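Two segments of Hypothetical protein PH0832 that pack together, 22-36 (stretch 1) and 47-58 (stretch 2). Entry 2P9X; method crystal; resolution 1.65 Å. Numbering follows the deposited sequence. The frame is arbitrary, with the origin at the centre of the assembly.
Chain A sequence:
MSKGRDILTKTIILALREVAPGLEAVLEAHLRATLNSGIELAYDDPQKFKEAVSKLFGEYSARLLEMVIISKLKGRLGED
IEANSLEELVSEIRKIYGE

Stretch 1, residues 22-36: GLEAVLEAHLRATLN
Stretch 2 47-58: QKFKEAVSKLFG

The apolar centre of the contact lies where L27 and L31 of the first helix meet A52, V53 and L56 of the second. L27 (chi1 t, chi2 p) leaves its backbone sideways, but its end comes nearer. L27 CD1 sits 3.9 Å from L56 CD2 and 4.1 Å from V53 CG2, and L27 CD2 is 4.2 Å from F49 CZ. L31 (m, t) places CD2 3.5 Å from A52 CB and CD1 4.1 Å from F49 CE1. A52 points toward the first helix, and the CA atoms of L31 and A52 are 7.0 Å apart, the shortest of the three register pairs.

The first helix runs from L23 through at least T34; the second is already under way at Q47 and continues to F57. Their axes approach to 10.3 Å with 111° between their N-to-C directions, so the helices cross steeply. In register, L27 CA lies 7.6 Å from V53 CA. H30 CA lies 7.2 Å from L56 CA.

Toward the start of stretch 1, F57 (chi1 m, chi2 -59°) takes L23 CD1 at its ring edge, 4.0 Å from CE2. V26 (t) brings CG1 to 4.2 Å from F57 CZ. Toward its end, L35 (m, t) sets CD1 3.9 Å from A52 CB and 3.8 Å from K48 CG, so the aliphatic part of the lysine extends the apolar surface.

H30 (chi1 t, chi2 68°) makes the one hydrogen bond between the stretches. H30 NE2 donates to A52 O at 2.8 Å, and the oxygen lies near the ring plane. L56 CB lies over one ring face, 3.8 Å from the centroid of H30, a CH-pi contact. H30 ND1 is bonded elsewhere in the structure.

At the polar edge, K55 NZ forms a salt bridge with E51 OE2 at 2.8 Å, within the second helix. T34 OG1 (chi1 p) donates to H30 O at 2.8 Å. N36 and G58 leave helical geometry with positive phi.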

ATOM      1  N   GLY A  22     -14.121   1.216  -6.156  1.00 25.63           N
ATOM      2  CA  GLY A  22     -13.261   2.291  -6.617  1.00 23.16           C
ATOM      3  C   GLY A  22     -11.905   1.965  -7.208  1.00 21.92           C
ATOM      4  O   GLY A  22     -11.188   2.882  -7.609  1.00 21.77           O
ATOM      5  N   LEU A  23     -11.533   0.693  -7.285  1.00 19.90           N
ATOM      6  CA  LEU A  23     -10.209   0.380  -7.819  1.00 19.02           C
ATOM      7  C   LEU A  23     -10.009   0.839  -9.257  1.00 18.84           C
ATOM      8  O   LEU A  23      -8.948   1.363  -9.596  1.00 18.59           O
ATOM      9  CB  LEU A  23      -9.907  -1.119  -7.689  1.00 18.20           C
ATOM     10  CG  LEU A  23      -8.488  -1.539  -8.091  1.00 17.49           C
ATOM     11  CD1 LEU A  23      -7.453  -0.667  -7.366  1.00 18.14           C
ATOM     12  CD2 LEU A  23      -8.288  -3.023  -7.749  1.00 18.51           C
ATOM     13  N   GLU A  24     -11.009   0.655 -10.111  1.00 18.81           N
ATOM     14  CA  GLU A  24     -10.851   1.088 -11.497  1.00 19.52           C
ATOM     15  C   GLU A  24     -10.533   2.581 -11.550  1.00 20.13           C
ATOM     16  O   GLU A  24      -9.591   3.003 -12.224  1.00 17.94           O
ATOM     17  CB  GLU A  24     -12.120   0.804 -12.305  1.00 20.80           C
ATOM     18  CG  GLU A  24     -11.961   1.063 -13.804  1.00 21.50           C
ATOM     19  CD  GLU A  24     -13.262   0.880 -14.562  1.00 23.21           C
ATOM     20  OE1 GLU A  24     -14.287   0.578 -13.923  1.00 24.42           O
ATOM     21  OE2 GLU A  24     -13.258   1.040 -15.798  1.00 24.70           O
ATOM     22  N   ALA A  25     -11.310   3.381 -10.825  1.00 19.66           N
ATOM     23  CA  ALA A  25     -11.085   4.825 -10.821  1.00 19.17           C
ATOM     24  C   ALA A  25      -9.732   5.192 -10.231  1.00 19.59           C
ATOM     25  O   ALA A  25      -9.048   6.089 -10.728  1.00 20.43           O
ATOM     26  CB  ALA A  25     -12.184   5.517 -10.039  1.00 20.02           C
ATOM     27  N   VAL A  26      -9.346   4.509  -9.160  1.00 18.49           N
ATOM     28  CA  VAL A  26      -8.073   4.800  -8.515  1.00 18.29           C
ATOM     29  C   VAL A  26      -6.887   4.451  -9.407  1.00 19.36           C
ATOM     30  O   VAL A  26      -5.984   5.271  -9.603  1.00 19.34           O
ATOM     31  CB  VAL A  26      -7.977   4.057  -7.163  1.00 17.68           C
ATOM     32  CG1 VAL A  26      -6.567   4.146  -6.595  1.00 18.88           C
ATOM     33  CG2 VAL A  26      -8.976   4.679  -6.187  1.00 19.43           C
ATOM     34  N   LEU A  27      -6.874   3.244  -9.959  1.00 19.16           N
ATOM     35  CA  LEU A  27      -5.756   2.873 -10.818  1.00 18.96           C
ATOM     36  C   LEU A  27      -5.726   3.748 -12.070  1.00 19.84           C
ATOM     37  O   LEU A  27      -4.662   4.172 -12.507  1.00 20.07           O
ATOM     38  CB  LEU A  27      -5.837   1.392 -11.211  1.00 17.90           C
ATOM     39  CG  LEU A  27      -4.720   0.870 -12.127  1.00 17.40           C
ATOM     40  CD1 LEU A  27      -3.344   1.181 -11.554  1.00 18.34           C
ATOM     41  CD2 LEU A  27      -4.901  -0.640 -12.294  1.00 18.89           C
ATOM     42  N   GLU A  28      -6.889   4.031 -12.645  1.00 18.54           N
ATOM     43  CA  GLU A  28      -6.913   4.859 -13.845  1.00 20.23           C
ATOM     44  C   GLU A  28      -6.433   6.281 -13.570  1.00 19.66           C
ATOM     45  O   GLU A  28      -5.770   6.887 -14.403  1.00 21.04           O
ATOM     46  CB  GLU A  28      -8.306   4.852 -14.466  1.00 21.55           C
ATOM     47  CG  GLU A  28      -8.463   3.680 -15.420  1.00 23.81           C
ATOM     48  CD  GLU A  28      -9.892   3.295 -15.682  1.00 25.94           C
ATOM     49  OE1 GLU A  28     -10.806   3.967 -15.158  1.00 26.08           O
ATOM     50  OE2 GLU A  28     -10.099   2.293 -16.403  1.00 24.37           O
ATOM     51  N   ALA A  29      -6.751   6.813 -12.396  1.00 19.08           N
ATOM     52  CA  ALA A  29      -6.283   8.157 -12.068  1.00 18.97           C
ATOM     53  C   ALA A  29      -4.760   8.144 -11.993  1.00 19.39           C
ATOM     54  O   ALA A  29      -4.093   9.074 -12.446  1.00 20.25           O
ATOM     55  CB  ALA A  29      -6.862   8.605 -10.736  1.00 19.27           C
ATOM     56  N   HIS A  30      -4.216   7.089 -11.397  1.00 18.76           N
ATOM     57  CA  HIS A  30      -2.773   6.933 -11.262  1.00 18.22           C
ATOM     58  C   HIS A  30      -2.087   6.808 -12.620  1.00 19.64           C
ATOM     59  O   HIS A  30      -1.094   7.477 -12.882  1.00 21.85           O
ATOM     60  CB  HIS A  30      -2.473   5.697 -10.418  1.00 18.41           C
ATOM     61  CG  HIS A  30      -1.016   5.386 -10.298  1.00 17.20           C
ATOM     62  ND1 HIS A  30      -0.138   6.187  -9.600  1.00 19.87           N
ATOM     63  CD2 HIS A  30      -0.288   4.345 -10.763  1.00 18.02           C
ATOM     64  CE1 HIS A  30       1.069   5.651  -9.637  1.00 19.45           C
ATOM     65  NE2 HIS A  30       1.005   4.531 -10.338  1.00 20.34           N
ATOM     66  N   LEU A  31      -2.617   5.957 -13.491  1.00 19.96           N
ATOM     67  CA  LEU A  31      -2.006   5.777 -14.812  1.00 19.86           C
ATOM     68  C   LEU A  31      -2.112   7.026 -15.669  1.00 21.60           C
ATOM     69  O   LEU A  31      -1.215   7.328 -16.448  1.00 22.75           O
ATOM     70  CB  LEU A  31      -2.652   4.598 -15.549  1.00 19.83           C
ATOM     71  CG  LEU A  31      -2.457   3.228 -14.893  1.00 18.64           C
ATOM     72  CD1 LEU A  31      -3.278   2.201 -15.666  1.00 19.61           C
ATOM     73  CD2 LEU A  31      -0.977   2.845 -14.883  1.00 20.98           C
ATOM     74  N   ARG A  32      -3.222   7.740 -15.533  1.00 21.91           N
ATOM     75  CA  ARG A  32      -3.446   8.962 -16.301  1.00 24.52           C
ATOM     76  C   ARG A  32      -2.459  10.038 -15.880  1.00 25.36           C
ATOM     77  O   ARG A  32      -1.813  10.671 -16.718  1.00 26.52           O
ATOM     78  CB  ARG A  32      -4.870   9.474 -16.070  1.00 26.93           C
ATOM     79  CG  ARG A  32      -5.322  10.580 -17.016  1.00 32.42           C
ATOM     80  CD  ARG A  32      -6.095  10.002 -18.198  1.00 38.62           C
ATOM     81  NE  ARG A  32      -5.277   9.855 -19.397  1.00 42.31           N
ATOM     82  CZ  ARG A  32      -5.571   9.049 -20.412  1.00 43.08           C
ATOM     83  NH1 ARG A  32      -6.665   8.302 -20.383  1.00 43.94           N
ATOM     84  NH2 ARG A  32      -4.779   9.009 -21.470  1.00 45.47           N
ATOM     85  N   ALA A  33      -2.340  10.240 -14.573  1.00 24.84           N
ATOM     86  CA  ALA A  33      -1.448  11.264 -14.038  1.00 26.87           C
ATOM     87  C   ALA A  33       0.043  10.984 -14.202  1.00 28.17           C
ATOM     88  O   ALA A  33       0.831  11.912 -14.410  1.00 31.12           O
ATOM     89  CB  ALA A  33      -1.772  11.503 -12.559  1.00 27.89           C
ATOM     90  N   THR A  34       0.443   9.720 -14.132  1.00 27.46           N
ATOM     91  CA  THR A  34       1.858   9.391 -14.229  1.00 27.61           C
ATOM     92  C   THR A  34       2.374   8.971 -15.598  1.00 28.19           C
ATOM     93  O   THR A  34       3.561   9.142 -15.886  1.00 28.35           O
ATOM     94  CB  THR A  34       2.244   8.296 -13.207  1.00 28.60           C
ATOM     95  OG1 THR A  34       1.618   7.056 -13.565  1.00 25.73           O
ATOM     96  CG2 THR A  34       1.791   8.700 -11.804  1.00 27.44           C
ATOM     97  N   LEU A  35       1.501   8.435 -16.445  1.00 27.55           N
ATOM     98  CA  LEU A  35       1.929   7.983 -17.769  1.00 27.23           C
ATOM     99  C   LEU A  35       0.985   8.376 -18.898  1.00 26.80           C
ATOM    100  O   LEU A  35       1.183   7.964 -20.045  1.00 27.46           O
ATOM    101  CB  LEU A  35       2.081   6.461 -17.767  1.00 27.61           C
ATOM    102  CG  LEU A  35       3.099   5.838 -16.811  1.00 29.59           C
ATOM    103  CD1 LEU A  35       2.833   4.348 -16.697  1.00 29.02           C
ATOM    104  CD2 LEU A  35       4.518   6.108 -17.301  1.00 30.21           C
ATOM    105  N   ASN A  36      -0.034   9.168 -18.578  1.00 26.18           N
ATOM    106  CA  ASN A  36      -1.021   9.588 -19.564  1.00 27.23           C
ATOM    107  C   ASN A  36      -1.493   8.365 -20.346  1.00 26.95           C
ATOM    108  O   ASN A  36      -1.581   8.385 -21.578  1.00 26.78           O
ATOM    109  CB  ASN A  36      -0.425  10.625 -20.520  1.00 30.19           C
ATOM    110  CG  ASN A  36      -1.459  11.193 -21.471  1.00 34.44           C
ATOM    111  OD1 ASN A  36      -2.598  11.460 -21.079  1.00 36.22           O
ATOM    112  ND2 ASN A  36      -1.070  11.384 -22.727  1.00 37.83           N
ATOM    113  N   GLN A  47       5.424  -4.533 -18.856  1.00 24.85           N
ATOM    114  CA  GLN A  47       6.442  -4.212 -17.865  1.00 25.23           C
ATOM    115  C   GLN A  47       6.188  -2.831 -17.253  1.00 24.78           C
ATOM    116  O   GLN A  47       6.302  -2.654 -16.039  1.00 25.27           O
ATOM    117  CB  GLN A  47       7.843  -4.260 -18.492  1.00 28.73           C
ATOM    118  CG  GLN A  47       8.944  -3.787 -17.546  1.00 33.70           C
ATOM    119  CD  GLN A  47      10.344  -3.976 -18.110  1.00 37.68           C
ATOM    120  OE1 GLN A  47      11.316  -3.446 -17.566  1.00 41.00           O
ATOM    121  NE2 GLN A  47      10.458  -4.740 -19.191  1.00 38.89           N
ATOM    122  N   LYS A  48       5.836  -1.859 -18.089  1.00 23.57           N
ATOM    123  CA  LYS A  48       5.569  -0.506 -17.606  1.00 24.75           C
ATOM    124  C   LYS A  48       4.307  -0.492 -16.743  1.00 24.32           C
ATOM    125  O   LYS A  48       4.235   0.218 -15.740  1.00 23.15           O
ATOM    126  CB  LYS A  48       5.413   0.459 -18.783  1.00 28.23           C
ATOM    127  CG  LYS A  48       5.293   1.920 -18.377  1.00 32.65           C
ATOM    128  CD  LYS A  48       5.406   2.853 -19.574  1.00 37.80           C
ATOM    129  CE  LYS A  48       6.772   2.737 -20.237  1.00 41.94           C
ATOM    130  NZ  LYS A  48       7.882   3.036 -19.288  1.00 43.75           N
ATOM    131  N   PHE A  49       3.314  -1.284 -17.135  1.00 22.57           N
ATOM    132  CA  PHE A  49       2.067  -1.360 -16.382  1.00 22.31           C
ATOM    133  C   PHE A  49       2.369  -1.935 -14.996  1.00 22.62           C
ATOM    134  O   PHE A  49       1.902  -1.413 -13.977  1.00 21.43           O
ATOM    135  CB  PHE A  49       1.052  -2.242 -17.133  1.00 20.80           C
ATOM    136  CG  PHE A  49      -0.223  -2.497 -16.371  1.00 19.66           C
ATOM    137  CD1 PHE A  49      -1.285  -1.600 -16.451  1.00 20.11           C
ATOM    138  CD2 PHE A  49      -0.361  -3.625 -15.571  1.00 19.06           C
ATOM    139  CE1 PHE A  49      -2.466  -1.823 -15.742  1.00 20.95           C
ATOM    140  CE2 PHE A  49      -1.542  -3.863 -14.855  1.00 19.80           C
ATOM    141  CZ  PHE A  49      -2.594  -2.958 -14.943  1.00 21.16           C
ATOM    142  N   LYS A  50       3.160  -3.005 -14.953  1.00 21.82           N
ATOM    143  CA  LYS A  50       3.513  -3.620 -13.680  1.00 24.35           C
ATOM    144  C   LYS A  50       4.262  -2.624 -12.804  1.00 24.23           C
ATOM    145  O   LYS A  50       3.989  -2.507 -11.609  1.00 24.25           O
ATOM    146  CB  LYS A  50       4.371  -4.867 -13.914  1.00 26.32           C
ATOM    147  CG  LYS A  50       3.542  -6.094 -14.254  1.00 28.32           C
ATOM    148  CD  LYS A  50       4.414  -7.303 -14.581  1.00 31.64           C
ATOM    149  CE  LYS A  50       5.627  -7.394 -13.675  1.00 32.90           C
ATOM    150  NZ  LYS A  50       6.002  -8.808 -13.384  1.00 37.23           N
ATOM    151  N   GLU A  51       5.199  -1.902 -13.409  1.00 24.19           N
ATOM    152  CA  GLU A  51       5.980  -0.904 -12.690  1.00 26.10           C
ATOM    153  C   GLU A  51       5.050   0.163 -12.109  1.00 24.00           C
ATOM    154  O   GLU A  51       5.211   0.570 -10.960  1.00 23.89           O
ATOM    155  CB  GLU A  51       6.990  -0.240 -13.637  1.00 30.04           C
ATOM    156  CG  GLU A  51       7.772   0.908 -13.008  1.00 39.22           C
ATOM    157  CD  GLU A  51       8.633   1.664 -14.013  1.00 43.80           C
ATOM    158  OE1 GLU A  51       8.633   1.292 -15.208  1.00 47.15           O
ATOM    159  OE2 GLU A  51       9.306   2.635 -13.605  1.00 47.49           O
ATOM    160  N   ALA A  52       4.077   0.600 -12.906  1.00 21.84           N
ATOM    161  CA  ALA A  52       3.133   1.628 -12.469  1.00 20.89           C
ATOM    162  C   ALA A  52       2.280   1.182 -11.290  1.00 20.04           C
ATOM    163  O   ALA A  52       2.060   1.948 -10.360  1.00 19.61           O
ATOM    164  CB  ALA A  52       2.227   2.048 -13.631  1.00 20.56           C
ATOM    165  N   VAL A  53       1.776  -0.048 -11.328  1.00 20.12           N
ATOM    166  CA  VAL A  53       0.964  -0.539 -10.224  1.00 20.78           C
ATOM    167  C   VAL A  53       1.828  -0.661  -8.968  1.00 20.75           C
ATOM    168  O   VAL A  53       1.365  -0.402  -7.856  1.00 22.29           O
ATOM    169  CB  VAL A  53       0.339  -1.913 -10.557  1.00 19.56           C
ATOM    170  CG1 VAL A  53      -0.513  -2.399  -9.392  1.00 21.81           C
ATOM    171  CG2 VAL A  53      -0.488  -1.801 -11.827  1.00 21.44           C
ATOM    172  N   SER A  54       3.085  -1.060  -9.143  1.00 20.70           N
ATOM    173  CA  SER A  54       3.991  -1.194  -8.009  1.00 21.75           C
ATOM    174  C   SER A  54       4.215   0.181  -7.377  1.00 22.39           C
ATOM    175  O   SER A  54       4.335   0.296  -6.162  1.00 22.20           O
ATOM    176  CB  SER A  54       5.335  -1.784  -8.452  1.00 23.82           C
ATOM    177  OG  SER A  54       6.164  -2.037  -7.325  1.00 30.56           O
ATOM    178  N   LYS A  55       4.258   1.224  -8.199  1.00 22.18           N
ATOM    179  CA  LYS A  55       4.453   2.570  -7.661  1.00 23.51           C
ATOM    180  C   LYS A  55       3.222   3.048  -6.895  1.00 23.00           C
ATOM    181  O   LYS A  55       3.322   3.872  -5.992  1.00 22.98           O
ATOM    182  CB  LYS A  55       4.795   3.553  -8.780  1.00 26.47           C
ATOM    183  CG  LYS A  55       6.271   3.537  -9.135  1.00 30.98           C
ATOM    184  CD  LYS A  55       6.560   4.255 -10.434  1.00 34.68           C
ATOM    185  CE  LYS A  55       8.046   4.182 -10.758  1.00 38.22           C
ATOM    186  NZ  LYS A  55       8.354   4.795 -12.078  1.00 41.95           N
ATOM    187  N   LEU A  56       2.060   2.509  -7.240  1.00 20.68           N
ATOM    188  CA  LEU A  56       0.831   2.896  -6.565  1.00 19.21           C
ATOM    189  C   LEU A  56       0.646   2.246  -5.195  1.00 20.72           C
ATOM    190  O   LEU A  56       0.415   2.933  -4.199  1.00 21.69           O
ATOM    191  CB  LEU A  56      -0.371   2.557  -7.455  1.00 19.99           C
ATOM    192  CG  LEU A  56      -1.770   2.818  -6.888  1.00 18.96           C
ATOM    193  CD1 LEU A  56      -1.934   4.285  -6.512  1.00 20.17           C
ATOM    194  CD2 LEU A  56      -2.804   2.422  -7.937  1.00 21.04           C
ATOM    195  N   PHE A  57       0.774   0.921  -5.145  1.00 19.85           N
ATOM    196  CA  PHE A  57       0.553   0.175  -3.910  1.00 19.56           C
ATOM    197  C   PHE A  57       1.726  -0.643  -3.387  1.00 20.25           C
ATOM    198  O   PHE A  57       1.614  -1.255  -2.331  1.00 23.17           O
ATOM    199  CB  PHE A  57      -0.619  -0.789  -4.098  1.00 19.98           C
ATOM    200  CG  PHE A  57      -1.934  -0.120  -4.383  1.00 20.92           C
ATOM    201  CD1 PHE A  57      -2.483   0.782  -3.482  1.00 22.05           C
ATOM    202  CD2 PHE A  57      -2.660  -0.455  -5.527  1.00 23.57           C
ATOM    203  CE1 PHE A  57      -3.745   1.339  -3.707  1.00 23.49           C
ATOM    204  CE2 PHE A  57      -3.924   0.095  -5.761  1.00 22.51           C
ATOM    205  CZ  PHE A  57      -4.464   0.990  -4.847  1.00 22.98           C
ATOM    206  N   GLY A  58       2.828  -0.677  -4.123  1.00 20.79           N
ATOM    207  CA  GLY A  58       3.960  -1.472  -3.684  1.00 22.05           C
ATOM    208  C   GLY A  58       4.038  -2.747  -4.500  1.00 22.01           C
ATOM    209  O   GLY A  58       3.084  -3.098  -5.191  1.00 22.33           O
TER